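Local coordinates for putative metal binding protein RUMGNA_00854 (Ruminococcus gnavus, PDB 3U7Z) that probably binds calcium ions, though its biological role is not established, at residues H8-I14 / D89-L95; K30-L36 / A82-V87; N40-G44 / T54-E58. All blocks are in the same frame, centred on the assembly; numbering follows the deposited sequence. Where two conformers were deposited one is given.

Contact 1. Residues H8-I14 / D89-L95. With CA (calcium ion), chain G.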
loop_
_atom_site.group_PDB
_atom_site.type_symbol
_atom_site.label_atom_id
_atom_site.label_comp_id
_atom_site.label_asym_id
_atom_site.label_seq_id
_atom_site.Cartn_x
_atom_site.Cartn_y
_atom_site.Cartn_z
ATOM N N HIS A 8 9.701 -6.500 -10.985
ATOM C CA HIS A 8 9.918 -7.173 -9.708
ATOM C C HIS A 8 9.948 -6.098 -8.651
ATOM O O HIS A 8 10.828 -5.247 -8.646
ATOM C CB HIS A 8 11.261 -7.924 -9.788
ATOM C CG HIS A 8 11.371 -8.789 -10.999
ATOM N ND1 HIS A 8 10.587 -9.899 -11.183
ATOM C CD2 HIS A 8 12.055 -8.615 -12.155
ATOM C CE1 HIS A 8 10.830 -10.417 -12.383
ATOM N NE2 HIS A 8 11.710 -9.649 -12.992
ATOM N N ILE A 9 8.973 -6.183 -7.761
ATOM C CA ILE A 9 8.851 -5.191 -6.703
ATOM C C ILE A 9 8.655 -5.825 -5.340
ATOM O O ILE A 9 8.352 -7.011 -5.209
ATOM C CB ILE A 9 7.733 -4.180 -6.978
ATOM C CG1 ILE A 9 6.369 -4.788 -6.818
ATOM C CG2 ILE A 9 7.855 -3.636 -8.388
ATOM C CD1 ILE A 9 5.277 -3.783 -6.742
ATOM N N THR A 10 8.853 -5.010 -4.323
ATOM C CA THR A 10 8.527 -5.441 -2.958
ATOM C C THR A 10 7.580 -4.457 -2.313
ATOM O O THR A 10 7.592 -3.281 -2.646
ATOM C CB THR A 10 9.760 -5.576 -2.068
ATOM O OG1 THR A 10 10.438 -4.361 -1.922
ATOM C CG2 THR A 10 10.750 -6.502 -2.687
ATOM N N VAL A 11 6.676 -4.987 -1.495
ATOM C CA VAL A 11 5.766 -4.196 -0.687
ATOM C C VAL A 11 5.972 -4.666 0.735
ATOM O O VAL A 11 5.776 -5.843 1.037
ATOM C CB VAL A 11 4.336 -4.399 -1.105
ATOM C CG1 VAL A 11 3.400 -3.583 -0.197
ATOM C CG2 VAL A 11 4.151 -4.040 -2.587
ATOM N N THR A 12 6.351 -3.750 1.621
ATOM C CA THR A 12 6.506 -4.060 3.032
ATOM C C THR A 12 5.383 -3.413 3.810
ATOM O O THR A 12 5.088 -2.241 3.612
ATOM C CB THR A 12 7.850 -3.577 3.559
ATOM O OG1 THR A 12 8.910 -4.182 2.807
ATOM C CG2 THR A 12 8.043 -3.915 5.014
ATOM N N VAL A 13 4.685 -4.215 4.597
ATOM C CA VAL A 13 3.632 -3.760 5.457
ATOM C C VAL A 13 4.177 -3.567 6.847
ATOM O O VAL A 13 4.681 -4.508 7.427
ATOM C CB VAL A 13 2.445 -4.703 5.448
ATOM C CG1 VAL A 13 1.350 -4.221 6.352
ATOM C CG2 VAL A 13 1.965 -4.936 4.006
ATOM N N ILE A 14 4.067 -2.358 7.357
ATOM C CA ILE A 14 4.501 -2.032 8.727
ATOM C C ILE A 14 3.239 -1.838 9.571
ATOM O O ILE A 14 2.499 -0.858 9.464
ATOM C CB ILE A 14 5.465 -0.846 8.802
ATOM C CG1 ILE A 14 6.712 -1.085 7.939
ATOM C CG2 ILE A 14 5.966 -0.646 10.217
ATOM C CD1 ILE A 14 6.601 -0.598 6.529
ATOM N N ASP A 89 10.055 -1.438 -12.277
ATOM C CA ASP A 89 10.911 -2.550 -11.918
ATOM C C ASP A 89 11.867 -2.110 -10.819
ATOM O O ASP A 89 12.520 -1.074 -10.907
ATOM C CB ASP A 89 11.648 -3.092 -13.147
ATOM C CG ASP A 89 12.423 -4.337 -12.857
ATOM O OD1 ASP A 89 11.999 -5.191 -12.065
ATOM O OD2 ASP A 89 13.505 -4.486 -13.505
ATOM N N GLY A 90 11.987 -2.948 -9.801
ATOM C CA GLY A 90 12.905 -2.683 -8.713
ATOM C C GLY A 90 12.332 -1.849 -7.587
ATOM O O GLY A 90 13.004 -1.656 -6.581
ATOM N N ASP A 91 11.100 -1.378 -7.723
ATOM C CA ASP A 91 10.519 -0.541 -6.683
ATOM C C ASP A 91 10.350 -1.278 -5.394
ATOM O O ASP A 91 10.017 -2.461 -5.369
ATOM C CB ASP A 91 9.136 -0.004 -7.071
ATOM C CG ASP A 91 9.152 1.209 -7.989
ATOM O OD1 ASP A 91 10.200 1.856 -8.165
ATOM O OD2 ASP A 91 8.061 1.531 -8.497
ATOM N N ALA A 92 10.520 -0.532 -4.318
ATOM C CA ALA A 92 10.160 -1.002 -2.956
ATOM C C ALA A 92 9.143 -0.001 -2.401
ATOM O O ALA A 92 9.434 1.206 -2.337
ATOM C CB ALA A 92 11.397 -1.035 -2.069
ATOM N N PHE A 93 7.955 -0.483 -2.076
ATOM C CA PHE A 93 6.914 0.297 -1.473
ATOM C C PHE A 93 6.707 -0.153 -0.074
ATOM O O PHE A 93 6.982 -1.291 0.271
ATOM C CB PHE A 93 5.586 0.157 -2.196
ATOM C CG PHE A 93 5.580 0.749 -3.557
ATOM C CD1 PHE A 93 5.263 2.069 -3.736
ATOM C CD2 PHE A 93 5.875 -0.028 -4.701
ATOM C CE1 PHE A 93 5.236 2.672 -4.997
ATOM C CE2 PHE A 93 5.892 0.584 -5.976
ATOM C CZ PHE A 93 5.544 1.932 -6.103
ATOM N N GLU A 94 6.216 0.768 0.746
ATOM C CA GLU A 94 5.824 0.433 2.123
ATOM C C GLU A 94 4.383 0.904 2.335
ATOM O O GLU A 94 3.965 1.962 1.797
ATOM C CB GLU A 94 6.772 1.071 3.153
ATOM C CG GLU A 94 8.233 0.828 2.835
ATOM C CD GLU A 94 8.860 1.750 1.750
ATOM O OE1 GLU A 94 8.525 2.959 1.690
ATOM O OE2 GLU A 94 9.753 1.283 0.995
ATOM N N LEU A 95 3.646 0.148 3.124
ATOM C CA LEU A 95 2.302 0.534 3.631
ATOM C C LEU A 95 2.443 0.545 5.156
ATOM O O LEU A 95 2.709 -0.480 5.773
ATOM C CB LEU A 95 1.217 -0.447 3.206
ATOM C CG LEU A 95 1.043 -0.544 1.714
ATOM C CD1 LEU A 95 0.206 -1.727 1.300
ATOM C CD2 LEU A 95 0.503 0.678 1.134
HETATM CA CA CA G . 14.870 -4.206 -15.254
HETATM O O HOH W 1 9.334 -2.898 0.342
HETATM O O HOH W 2 12.253 -4.029 -4.305
#
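H8 and D89 meet at the start of this strand pair: D89 OD1 takes the backbone N-H of H8 (OD1 to N 2.9 Å) on the anti side of the carboxylate, somewhat out of its plane. D89 CG is anti to its own backbone N, which carries the carboxylate across to H8, while the other oxygen, OD2, binds a calcium ion at 2.2 Å. One carboxylate therefore serves both the strand and a metal. The H8 ring runs alongside it, the two planes 68° apart, with H8 ND1 committed to D26.

G90 N donates to H8 O, and from there the backbones zip together in parallel register. T10 N reaches D91 O, F93 N returns to T10 O almost straight (2.9 Å, 175°), T12 N goes to F93 O, L95 N to T12 O, and I14 N to L95 O.

On the face carrying T10 and T12, two waters complete the polar network. One is held by T10 OG1, T12 OG1 and F93 O, to which it donates (water O to F93 O 2.8 Å). The other spans T10 OG1 and D91 O. With OG1 wedged between backbone N and carbonyl carbon (chi1 61°), T10 can meet both waters. D91 O and F93 O thus each receive a strand N-H and a water hydrogen. E94 turns its carboxylate away, OE1 to T72 and the N-H of G75, OE2 weakly to that of G74.

The face with V11, V13, F93 and L95 is apolar: V11 CG1 lies 4.0 Å from L95 CD1, and I9 CD1 comes within 4.3 Å of F93 CD2. First and last strands lying parallel at the middle of a mixed sheet, with a helix packed on the apolar face, are consistent with the ubiquitin-like beta-grasp fold.

Contact 2. Residues K30-L36 / A82-V87. With EDO (1,2-ethanediol), chain J.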
loop_
_atom_site.group_PDB
_atom_site.type_symbol
_atom_site.label_atom_id
_atom_site.label_comp_id
_atom_site.label_asym_id
_atom_site.label_seq_id
_atom_site.Cartn_x
_atom_site.Cartn_y
_atom_site.Cartn_z
ATOM N N LYS A 30 0.480 -1.957 -14.148
ATOM C CA LYS A 30 0.861 -0.615 -14.373
ATOM C C LYS A 30 0.830 0.104 -13.048
ATOM O O LYS A 30 1.652 0.955 -12.860
ATOM C CB LYS A 30 -0.100 0.053 -15.386
ATOM C CG LYS A 30 0.097 1.567 -15.627
ATOM C CD LYS A 30 1.377 1.963 -16.343
ATOM C CE LYS A 30 1.352 3.447 -16.736
ATOM N NZ LYS A 30 2.726 4.016 -16.848
ATOM N N TYR A 31 -0.121 -0.236 -12.157
ATOM C CA TYR A 31 -0.355 0.551 -10.938
ATOM C C TYR A 31 -0.332 -0.264 -9.678
ATOM O O TYR A 31 -0.639 -1.427 -9.672
ATOM C CB TYR A 31 -1.693 1.301 -11.014
ATOM C CG TYR A 31 -1.697 2.316 -12.147
ATOM C CD1 TYR A 31 -1.022 3.518 -12.025
ATOM C CD2 TYR A 31 -2.362 2.059 -13.353
ATOM C CE1 TYR A 31 -0.984 4.473 -13.051
ATOM C CE2 TYR A 31 -2.344 3.013 -14.402
ATOM C CZ TYR A 31 -1.647 4.202 -14.238
ATOM O OH TYR A 31 -1.634 5.119 -15.250
ATOM N N LEU A 32 0.029 0.415 -8.591
ATOM C CA LEU A 32 0.265 -0.274 -7.337
ATOM C C LEU A 32 -0.986 -0.924 -6.807
ATOM O O LEU A 32 -0.938 -2.001 -6.305
ATOM C CB LEU A 32 0.822 0.679 -6.266
ATOM C CG LEU A 32 1.093 0.098 -4.853
ATOM C CD1 LEU A 32 2.113 -1.040 -4.940
ATOM C CD2 LEU A 32 1.531 1.223 -3.926
ATOM N N GLY A 33 -2.134 -0.275 -6.991
ATOM C CA GLY A 33 -3.377 -0.893 -6.471
ATOM C C GLY A 33 -3.689 -2.249 -7.083
ATOM O O GLY A 33 -4.175 -3.158 -6.375
ATOM N N GLU A 34 -3.385 -2.397 -8.389
ATOM C CA GLU A 34 -3.598 -3.649 -9.103
ATOM C C GLU A 34 -2.703 -4.739 -8.492
ATOM O O GLU A 34 -3.142 -5.897 -8.274
ATOM C CB GLU A 34 -3.315 -3.453 -10.618
ATOM C CG GLU A 34 -3.353 -4.733 -11.434
ATOM C CD GLU A 34 -2.961 -4.533 -12.903
ATOM O OE1 GLU A 34 -2.746 -3.382 -13.340
ATOM O OE2 GLU A 34 -2.861 -5.559 -13.623
ATOM N N VAL A 35 -1.475 -4.364 -8.168
ATOM C CA VAL A 35 -0.558 -5.292 -7.556
ATOM C C VAL A 35 -1.061 -5.741 -6.189
ATOM O O VAL A 35 -1.095 -6.933 -5.890
ATOM C CB VAL A 35 0.865 -4.704 -7.389
ATOM C CG1 VAL A 35 1.751 -5.779 -6.798
ATOM C CG2 VAL A 35 1.456 -4.117 -8.704
ATOM N N LEU A 36 -1.480 -4.767 -5.389
ATOM C CA LEU A 36 -1.920 -5.076 -4.016
ATOM C C LEU A 36 -3.142 -5.979 -4.041
ATOM O O LEU A 36 -3.260 -6.980 -3.270
ATOM C CB LEU A 36 -2.218 -3.783 -3.306
ATOM C CG LEU A 36 -1.062 -2.795 -3.098
ATOM C CD1 LEU A 36 -1.496 -1.428 -2.516
ATOM C CD2 LEU A 36 0.009 -3.440 -2.245
ATOM N N ALA A 82 -3.216 4.679 -4.317
ATOM C CA ALA A 82 -2.600 3.419 -4.804
ATOM C C ALA A 82 -2.982 3.077 -6.246
ATOM O O ALA A 82 -2.174 2.598 -7.031
ATOM C CB ALA A 82 -2.941 2.226 -3.866
ATOM N N ASP A 83 -4.230 3.318 -6.606
ATOM C CA ASP A 83 -4.694 2.999 -7.935
ATOM C C ASP A 83 -4.144 3.927 -9.037
ATOM O O ASP A 83 -4.372 3.638 -10.204
ATOM C CB ASP A 83 -6.225 2.910 -8.009
ATOM C CG ASP A 83 -6.939 4.129 -7.483
ATOM O OD1 ASP A 83 -6.490 4.828 -6.547
ATOM O OD2 ASP A 83 -8.051 4.348 -7.963
ATOM N N GLN A 84 -3.438 5.003 -8.670
ATOM C CA GLN A 84 -2.815 5.931 -9.585
ATOM C C GLN A 84 -1.274 6.001 -9.423
ATOM O O GLN A 84 -0.634 6.917 -9.912
ATOM C CB GLN A 84 -3.402 7.328 -9.323
ATOM C CG GLN A 84 -4.898 7.413 -9.658
ATOM C CD GLN A 84 -5.627 8.644 -9.089
ATOM O OE1 GLN A 84 -5.051 9.726 -8.960
ATOM N NE2 GLN A 84 -6.919 8.480 -8.767
ATOM N N THR A 85 -0.702 5.049 -8.684
ATOM C CA THR A 85 0.738 5.030 -8.345
ATOM C C THR A 85 1.404 4.060 -9.320
ATOM O O THR A 85 1.168 2.882 -9.269
ATOM C CB THR A 85 0.977 4.607 -6.907
ATOM O OG1 THR A 85 0.342 5.529 -5.997
ATOM C CG2 THR A 85 2.465 4.565 -6.602
ATOM N N PRO A 86 2.208 4.591 -10.239
ATOM C CA PRO A 86 2.830 3.694 -11.194
ATOM C C PRO A 86 3.875 2.816 -10.542
ATOM O O PRO A 86 4.563 3.256 -9.599
ATOM C CB PRO A 86 3.520 4.626 -12.178
ATOM C CG PRO A 86 2.996 5.927 -11.974
ATOM C CD PRO A 86 2.482 5.992 -10.550
ATOM N N VAL A 87 3.963 1.605 -11.046
ATOM C CA VAL A 87 4.953 0.627 -10.570
ATOM C C VAL A 87 6.129 0.571 -11.553
ATOM O O VAL A 87 5.922 0.544 -12.771
ATOM C CB VAL A 87 4.227 -0.721 -10.421
ATOM C CG1 VAL A 87 5.152 -1.951 -10.352
ATOM C CG2 VAL A 87 3.318 -0.636 -9.181
HETATM C C1 EDO J . -4.170 5.069 0.831
HETATM O O1 EDO J . -5.543 5.274 1.361
HETATM C C2 EDO J . -3.956 5.667 -0.601
HETATM O O2 EDO J . -4.437 4.875 -1.771
#
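Y31 lays its ring along the backbone of the 82-87 loop rather than stacking on another ring. T85 O stands at the ring edge, near its plane, 3.6 Å from Y31 CD1, and D83 O approaches Y31 CG obliquely. With chi1 at -63°, CG is anti to the carbonyl carbon of Y31, directing the ring at the D83-P86 backbone. Its rim reaches P86, where Y31 CE1 is 4.4 Å from P86 CG. K30 CG lies over one ring face, offset toward the rim.

Past Y31, the N-cap residue, the helix starts against the loop. L32 N donates to T85 O (2.8 Å), while V87 N donates to K30 O. The N-H of G33 comes at A82 O from above the carbonyl plane (G33 N to A82 O 2.9 Å), and not on a lone pair. Having no side chain, G33 lets the loop close to 4.4 Å between its CA and that of D83.

Carbon-to-carbon packing carries the rest. V87 CG2 points at the first helical turn, 3.5 Å from L32 N, and the same methyl meets V35 CG2 at 4.0 Å, the two valines crossing at a slant. L32 CB rests on T85 CB, and L36 CD1 reaches the methyl of A82.

The helix packs on the mixed sheet. L32 sits on F93 of strand 92-99, V35 on I9 of strand 7-14 and F25 of strand 20-27, and L36 on V11 and L95. T85 and V87 extend the same layer from the loop, onto F93 and I9.

Contact 3. Residues N40-G44 / T54-E58. With CA (calcium ion), chain D; CA (calcium ion), chain C; CA (calcium ion), chain F; EDO (1,2-ethanediol), chain K.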
loop_
_atom_site.group_PDB
_atom_site.type_symbol
_atom_site.label_atom_id
_atom_site.label_comp_id
_atom_site.label_asym_id
_atom_site.label_seq_id
_atom_site.Cartn_x
_atom_site.Cartn_y
_atom_site.Cartn_z
ATOM N N ASN A 40 -5.301 -9.907 -2.941
ATOM C CA ASN A 40 -6.151 -9.393 -1.897
ATOM C C ASN A 40 -5.367 -8.977 -0.631
ATOM O O ASN A 40 -5.770 -9.258 0.482
ATOM C CB ASN A 40 -7.318 -10.333 -1.601
ATOM C CG ASN A 40 -8.417 -9.658 -0.853
ATOM O OD1 ASN A 40 -8.469 -8.443 -0.773
ATOM N ND2 ASN A 40 -9.289 -10.418 -0.296
ATOM N N LEU A 41 -4.293 -8.245 -0.828
ATOM C CA LEU A 41 -3.457 -7.797 0.316
ATOM C C LEU A 41 -4.036 -6.580 1.029
ATOM O O LEU A 41 -3.646 -6.290 2.126
ATOM C CB LEU A 41 -2.040 -7.500 -0.157
ATOM C CG LEU A 41 -0.971 -7.106 0.878
ATOM C CD1 LEU A 41 -0.779 -8.246 1.899
ATOM C CD2 LEU A 41 0.316 -6.746 0.160
ATOM N N VAL A 42 -4.939 -5.873 0.372
ATOM C CA VAL A 42 -5.582 -4.708 0.922
ATOM C C VAL A 42 -7.076 -4.740 0.673
ATOM O O VAL A 42 -7.564 -5.491 -0.200
ATOM C CB VAL A 42 -5.047 -3.416 0.287
ATOM C CG1 VAL A 42 -3.491 -3.276 0.443
ATOM C CG2 VAL A 42 -5.451 -3.258 -1.152
ATOM N N ASP A 43 -7.803 -3.981 1.465
ATOM C CA ASP A 43 -9.194 -3.615 1.151
ATOM C C ASP A 43 -9.252 -2.106 1.142
ATOM O O ASP A 43 -8.678 -1.436 2.013
ATOM C CB ASP A 43 -10.188 -4.168 2.163
ATOM C CG ASP A 43 -10.714 -5.527 1.855
ATOM O OD1 ASP A 43 -10.360 -6.185 0.878
ATOM O OD2 ASP A 43 -11.568 -5.950 2.681
ATOM N N GLY A 44 -9.949 -1.575 0.131
ATOM C CA GLY A 44 -10.160 -0.188 0.044
ATOM C C GLY A 44 -11.463 0.174 -0.553
ATOM O O GLY A 44 -12.128 -0.643 -1.154
ATOM N N THR A 54 -8.245 0.892 3.837
ATOM C CA THR A 54 -8.668 0.725 5.215
ATOM C C THR A 54 -7.987 -0.465 5.895
ATOM O O THR A 54 -7.782 -0.438 7.092
ATOM C CB THR A 54 -10.238 0.603 5.261
ATOM O OG1 THR A 54 -10.621 -0.470 4.417
ATOM C CG2 THR A 54 -10.886 1.951 4.849
ATOM N N THR A 55 -7.709 -1.516 5.135
ATOM C CA THR A 55 -7.163 -2.751 5.675
ATOM C C THR A 55 -5.996 -3.175 4.830
ATOM O O THR A 55 -6.086 -3.174 3.598
ATOM C CB THR A 55 -8.207 -3.882 5.690
ATOM O OG1 THR A 55 -9.331 -3.461 6.437
ATOM C CG2 THR A 55 -7.675 -5.213 6.262
ATOM N N VAL A 56 -4.883 -3.524 5.497
ATOM C CA VAL A 56 -3.729 -4.068 4.817
ATOM C C VAL A 56 -3.244 -5.293 5.585
ATOM O O VAL A 56 -3.050 -5.230 6.788
ATOM C CB VAL A 56 -2.553 -3.037 4.749
ATOM C CG1 VAL A 56 -1.406 -3.608 3.970
ATOM C CG2 VAL A 56 -3.041 -1.741 4.083
ATOM N N ASP A 57 -3.115 -6.421 4.891
ATOM C CA ASP A 57 -2.559 -7.624 5.487
ATOM C C ASP A 57 -3.287 -7.934 6.775
ATOM O O ASP A 57 -2.653 -8.171 7.778
ATOM C CB ASP A 57 -1.038 -7.521 5.661
ATOM C CG ASP A 57 -0.378 -8.788 6.120
ATOM O OD1 ASP A 57 -0.802 -9.909 5.726
ATOM O OD2 ASP A 57 0.639 -8.662 6.873
ATOM N N GLU A 58 -4.620 -7.925 6.726
ATOM C CA GLU A 58 -5.496 -8.272 7.843
ATOM C C GLU A 58 -5.437 -7.372 9.045
ATOM O O GLU A 58 -5.873 -7.760 10.107
ATOM C CB GLU A 58 -5.306 -9.732 8.245
ATOM C CG GLU A 58 -5.511 -10.680 7.102
ATOM C CD GLU A 58 -5.391 -12.117 7.538
ATOM O OE1 GLU A 58 -4.526 -12.439 8.400
ATOM O OE2 GLU A 58 -6.137 -12.952 6.981
HETATM CA CA CA D . -9.452 -6.384 -1.338
HETATM CA CA CA C . -12.656 -7.393 1.000
HETATM CA CA CA F . -1.403 -11.960 5.415
HETATM C C1 EDO K . -7.920 -7.810 2.475
HETATM O O1 EDO K . -8.961 -8.451 3.232
HETATM C C2 EDO K . -6.814 -7.260 3.369
HETATM O O2 EDO K . -6.140 -8.086 4.342
HETATM O O HOH W 3 -2.261 -11.480 7.866
HETATM O O HOH W 4 -12.230 -9.801 1.359
HETATM O O HOH W 5 -14.215 -7.361 2.843
HETATM O O HOH W 6 -1.534 -11.960 2.939
#
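Strands 42-44 and 54-56 run antiparallel, 169° between their directions, as the two arms of a beta hairpin interrupted by a classic beta bulge, where T54 and T55 both face D43. D43 O consequently accepts two backbone N-H groups, lying 3.0 Å from T54 N. The second bond is longer, 3.3 Å from T55 N to D43 O. D43 N pays T55 back by donating to its carbonyl, and D57 N closes the far end on L41 O (2.8 Å).

V42 and V56 form the non-hydrogen-bonded pair, their side chains side by side and pointing the same way, V42 CG1 4.0 Å from V56 CG2; both lean on L95 of the main sheet. L41 slants across D57, bringing CD1 to 3.8 Å from D57 CB. That places an aliphatic flank beside a carboxylate whose OD1 binds another calcium ion, which also carries two waters, and whose OD2 is hydrogen-bonded to H15 NE2.

Calcium is the other business of this hairpin. E37, N40, V42 and D43 gather one ion where the helix ends in a Schellman motif at N40, V42 contributing its backbone oxygen. The D43 carboxylate, with CG beside the backbone N, grips a second ion through both oxygens: D43 OD1 bridges the two metals, 2.4 Å from the first and 2.6 Å from the second, while OD2 binds only the second.

Contacts 2 and 3 are both nested, along the chain, in the loop that contact 1 closes, and they meet its apolar face at different ends. Centres of contacts 1 and 2 lie about 11 Å apart, and the two join where F93 CZ lies 3.9 Å from P86 O. Contacts 1 and 3, about 15 Å apart at their centres, join where V13 CG2 meets V56 CG1 (3.6 Å). Helix 32-38 leads from contact 2 straight into contact 3, with a probable hydrogen bond from L41 N to L36 O. Calcium touches contact 1 at D89 and contact 3 at N40, V42, D43 and D57, whereas L36 of contact 2 has its side chain about 8 Å from a bound ion.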